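Local coordinates for P protein (Mumps virus, PDB 3BBZ) that forms the nucleocapsid-binding domain of the viral phosphoprotein, a part of the mumps virus polymerase, and so probably attaches the polymerase to its template, at residues Gln26-Ala31 and Asn38-Asp43. The protein carries 1 engineered substitution. Numbering follows the deposited sequence.
Sequences QRLAKA and NDIKRD
At the C-terminal end of helix 18-29, Arg27 meets Ile40 and Asp43 of helix 34-47, and Leu28 meets Ile40, in a mixed helix-helix contact, a small apolar contact beside a salt-bridge network. The apolar part centres on Ile40, buried and directed at the other helix; CG1 lies beside its backbone N, anti to the carbonyl carbon (chi1 -63°). Its CD1 reaches the backbone of the opposite helix, 3.9 Å from Leu28 CA, and touches Ala31 CB at 3.8 Å. Alanine's short side chain suits this close approach just past the helix end. The side chains of Arg27 and Ile40 lie alongside each other, running opposite ways: the arginine methylenes pack on the isoleucine, and CG1 of Ile40 sits over one face of the guanidinium, 3.6 Å from Arg27 NE. With CG anti to the backbone N and the chain extended as far as NE, the guanidinium of Arg27 reaches Asp43. There NH1 and NH2 both grip a single oxygen, Asp43 OD2, which accepts from Arg27 NH1 through its anti lone pair at 2.8 Å. The oxygen lies near the guanidinium plane, whereas the guanidinium and carboxylate planes are 38° apart. Arg42 holds the same carboxylate side-on: its NH2 approaches OD2 of Asp43 on the syn side at 3.2 Å, its NE meets OD1 at 3.1 Å. Three N-H groups thus converge on OD2, and this negative charge probably eases the approach of the two arginines, whose NH2 atoms stand 4.0 Å apart. Asp39 OD1 adds only its charge, lying well out of the Arg42 guanidinium plane. Leu28 also packs on Leu37 of helix 34-47 and on Ile7, Thr8 and Ile11 of helix 3-14, linking this interface to the core of the three-helix bundle.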
ATOM      1  N   GLN A  26      -0.425   7.882  -0.230  1.00  3.93           N
ATOM      2  CA  GLN A  26      -1.607   8.744  -0.152  1.00  4.72           C
ATOM      3  C   GLN A  26      -2.848   7.900   0.061  1.00  5.31           C
ATOM      4  O   GLN A  26      -3.645   8.229   0.890  1.00  6.08           O
ATOM      5  CB  GLN A  26      -1.757   9.608  -1.405  1.00  2.78           C
ATOM      6  CG  GLN A  26      -0.761  10.788  -1.485  1.00  7.32           C
ATOM      7  CD  GLN A  26      -1.366  12.127  -1.037  1.00  9.04           C
ATOM      8  OE1 GLN A  26      -2.423  12.145  -0.420  1.00  8.25           O
ATOM      9  NE2 GLN A  26      -0.673  13.248  -1.339  1.00  6.42           N
ATOM     10  N   ARG A  27      -3.004   6.817  -0.711  1.00  6.17           N
ATOM     11  CA  ARG A  27      -4.098   5.853  -0.527  1.00  7.66           C
ATOM     12  C   ARG A  27      -4.163   5.272   0.890  1.00  6.77           C
ATOM     13  O   ARG A  27      -5.214   5.244   1.529  1.00  6.83           O
ATOM     14  CB  ARG A  27      -3.981   4.739  -1.580  1.00  7.72           C
ATOM     15  CG  ARG A  27      -5.268   3.979  -1.857  1.00 11.74           C
ATOM     16  CD  ARG A  27      -5.230   3.177  -3.178  1.00 11.28           C
ATOM     17  NE  ARG A  27      -6.268   2.130  -3.152  1.00 18.05           N
ATOM     18  CZ  ARG A  27      -6.179   0.943  -3.771  1.00 20.64           C
ATOM     19  NH1 ARG A  27      -5.112   0.620  -4.493  1.00 19.79           N
ATOM     20  NH2 ARG A  27      -7.178   0.065  -3.677  1.00 22.57           N
ATOM     21  N   LEU A  28      -3.017   4.830   1.405  1.00  6.77           N
ATOM     22  CA  LEU A  28      -2.972   4.221   2.702  1.00  5.37           C
ATOM     23  C   LEU A  28      -3.295   5.212   3.814  1.00  6.23           C
ATOM     24  O   LEU A  28      -4.029   4.869   4.745  1.00  4.75           O
ATOM     25  CB  LEU A  28      -1.615   3.576   2.944  1.00  5.81           C
ATOM     26  CG  LEU A  28      -1.379   2.796   4.244  1.00  6.33           C
ATOM     27  CD1 LEU A  28      -2.371   1.655   4.406  1.00  7.28           C
ATOM     28  CD2 LEU A  28       0.080   2.281   4.310  1.00  2.74           C
ATOM     29  N   ALA A  29      -2.788   6.436   3.688  1.00  5.86           N
ATOM     30  CA  ALA A  29      -3.002   7.462   4.708  1.00  6.92           C
ATOM     31  C   ALA A  29      -4.500   7.826   4.869  1.00  7.77           C
ATOM     32  O   ALA A  29      -4.920   8.264   5.941  1.00  8.11           O
ATOM     33  CB  ALA A  29      -2.180   8.692   4.396  1.00  6.43           C
ATOM     34  N   LYS A  30      -5.287   7.618   3.807  1.00  8.10           N
ATOM     35  CA  LYS A  30      -6.677   8.049   3.728  1.00  9.52           C
ATOM     36  C   LYS A  30      -7.658   6.925   3.918  1.00  9.80           C
ATOM     37  O   LYS A  30      -8.823   7.148   3.627  1.00 11.26           O
ATOM     38  CB  LYS A  30      -6.965   8.615   2.338  1.00  9.46           C
ATOM     39  CG  LYS A  30      -7.147  10.115   2.200  1.00 14.67           C
ATOM     40  CD  LYS A  30      -5.963  10.939   2.749  1.00 22.18           C
ATOM     41  CE  LYS A  30      -5.022  11.413   1.671  1.00 24.99           C
ATOM     42  NZ  LYS A  30      -3.723  10.673   1.721  1.00 26.36           N
ATOM     43  N   ALA A  31      -7.193   5.722   4.282  1.00  9.25           N
ATOM     44  CA  ALA A  31      -8.046   4.546   4.505  1.00  9.95           C
ATOM     45  C   ALA A  31      -7.802   4.004   5.914  1.00 11.03           C
ATOM     46  O   ALA A  31      -6.702   4.103   6.453  1.00 10.73           O
ATOM     47  CB  ALA A  31      -7.769   3.423   3.473  1.00 10.59           C
ATOM     48  N   ASN A  38      -7.424  -4.164   2.862  1.00  3.02           N
ATOM     49  CA  ASN A  38      -7.275  -5.389   2.069  1.00  3.08           C
ATOM     50  C   ASN A  38      -7.148  -5.081   0.572  1.00  2.84           C
ATOM     51  O   ASN A  38      -6.334  -5.691  -0.136  1.00  3.63           O
ATOM     52  CB  ASN A  38      -8.458  -6.336   2.281  1.00  2.15           C
ATOM     53  CG  ASN A  38      -8.397  -7.066   3.638  1.00  5.05           C
ATOM     54  OD1 ASN A  38      -7.388  -7.034   4.318  1.00  8.58           O
ATOM     55  ND2 ASN A  38      -9.483  -7.711   4.020  1.00  4.01           N
ATOM     56  N   ASP A  39      -7.941  -4.116   0.117  1.00  3.72           N
ATOM     57  CA  ASP A  39      -7.930  -3.675  -1.279  1.00  4.48           C
ATOM     58  C   ASP A  39      -6.592  -3.007  -1.650  1.00  4.33           C
ATOM     59  O   ASP A  39      -6.040  -3.262  -2.717  1.00  4.87           O
ATOM     60  CB  ASP A  39      -9.068  -2.715  -1.530  1.00  5.96           C
ATOM     61  CG  ASP A  39     -10.444  -3.388  -1.545  1.00  9.26           C
ATOM     62  OD1 ASP A  39     -10.576  -4.629  -1.309  1.00 12.10           O
ATOM     63  OD2 ASP A  39     -11.398  -2.609  -1.778  1.00 14.60           O
ATOM     64  N   ILE A  40      -6.044  -2.202  -0.748  1.00  3.65           N
ATOM     65  CA  ILE A  40      -4.706  -1.640  -0.951  1.00  3.67           C
ATOM     66  C   ILE A  40      -3.628  -2.728  -0.990  1.00  3.29           C
ATOM     67  O   ILE A  40      -2.836  -2.776  -1.913  1.00  3.39           O
ATOM     68  CB  ILE A  40      -4.383  -0.567   0.125  1.00  3.05           C
ATOM     69  CG1 ILE A  40      -5.365   0.580  -0.007  1.00  4.11           C
ATOM     70  CG2 ILE A  40      -2.958   0.003  -0.087  1.00  2.00           C
ATOM     71  CD1 ILE A  40      -5.367   1.583   1.209  1.00  4.78           C
ATOM     72  N   LYS A  41      -3.647  -3.630  -0.010  1.00  3.35           N
ATOM     73  CA  LYS A  41      -2.794  -4.828  -0.005  1.00  2.80           C
ATOM     74  C   LYS A  41      -2.919  -5.672  -1.262  1.00  3.69           C
ATOM     75  O   LYS A  41      -1.893  -6.067  -1.861  1.00  3.02           O
ATOM     76  CB  LYS A  41      -3.064  -5.668   1.253  1.00  3.62           C
ATOM     77  CG  LYS A  41      -2.484  -4.973   2.513  1.00  2.44           C
ATOM     78  CD  LYS A  41      -2.492  -5.881   3.731  1.00  7.56           C
ATOM     79  CE  LYS A  41      -3.897  -6.202   4.129  1.00  8.10           C
ATOM     80  NZ  LYS A  41      -3.818  -6.947   5.437  1.00 11.03           N
ATOM     81  N   ARG A  42      -4.162  -5.897  -1.696  1.00  3.64           N
ATOM     82  CA  ARG A  42      -4.403  -6.618  -2.950  1.00  4.40           C
ATOM     83  C   ARG A  42      -3.654  -5.921  -4.111  1.00  4.37           C
ATOM     84  O   ARG A  42      -2.948  -6.580  -4.881  1.00  3.59           O
ATOM     85  CB  ARG A  42      -5.904  -6.658  -3.237  1.00  3.81           C
ATOM     86  CG  ARG A  42      -6.291  -7.214  -4.572  1.00  4.76           C
ATOM     87  CD  ARG A  42      -7.725  -6.706  -4.925  1.00  8.43           C
ATOM     88  NE  ARG A  42      -7.744  -5.261  -5.159  1.00  6.10           N
ATOM     89  CZ  ARG A  42      -8.843  -4.500  -5.106  1.00  5.39           C
ATOM     90  NH1 ARG A  42     -10.017  -5.013  -4.798  1.00  2.00           N
ATOM     91  NH2 ARG A  42      -8.745  -3.202  -5.354  1.00  3.48           N
ATOM     92  N   ASP A  43      -3.798  -4.597  -4.237  1.00  4.62           N
ATOM     93  CA  ASP A  43      -3.128  -3.903  -5.360  1.00  4.72           C
ATOM     94  C   ASP A  43      -1.606  -3.814  -5.245  1.00  3.83           C
ATOM     95  O   ASP A  43      -0.959  -3.811  -6.273  1.00  5.14           O
ATOM     96  CB  ASP A  43      -3.755  -2.545  -5.639  1.00  5.54           C
ATOM     97  CG  ASP A  43      -5.204  -2.677  -6.084  1.00  8.14           C
ATOM     98  OD1 ASP A  43      -5.565  -3.752  -6.679  1.00  6.08           O
ATOM     99  OD2 ASP A  43      -5.978  -1.740  -5.804  1.00 12.28           O
TER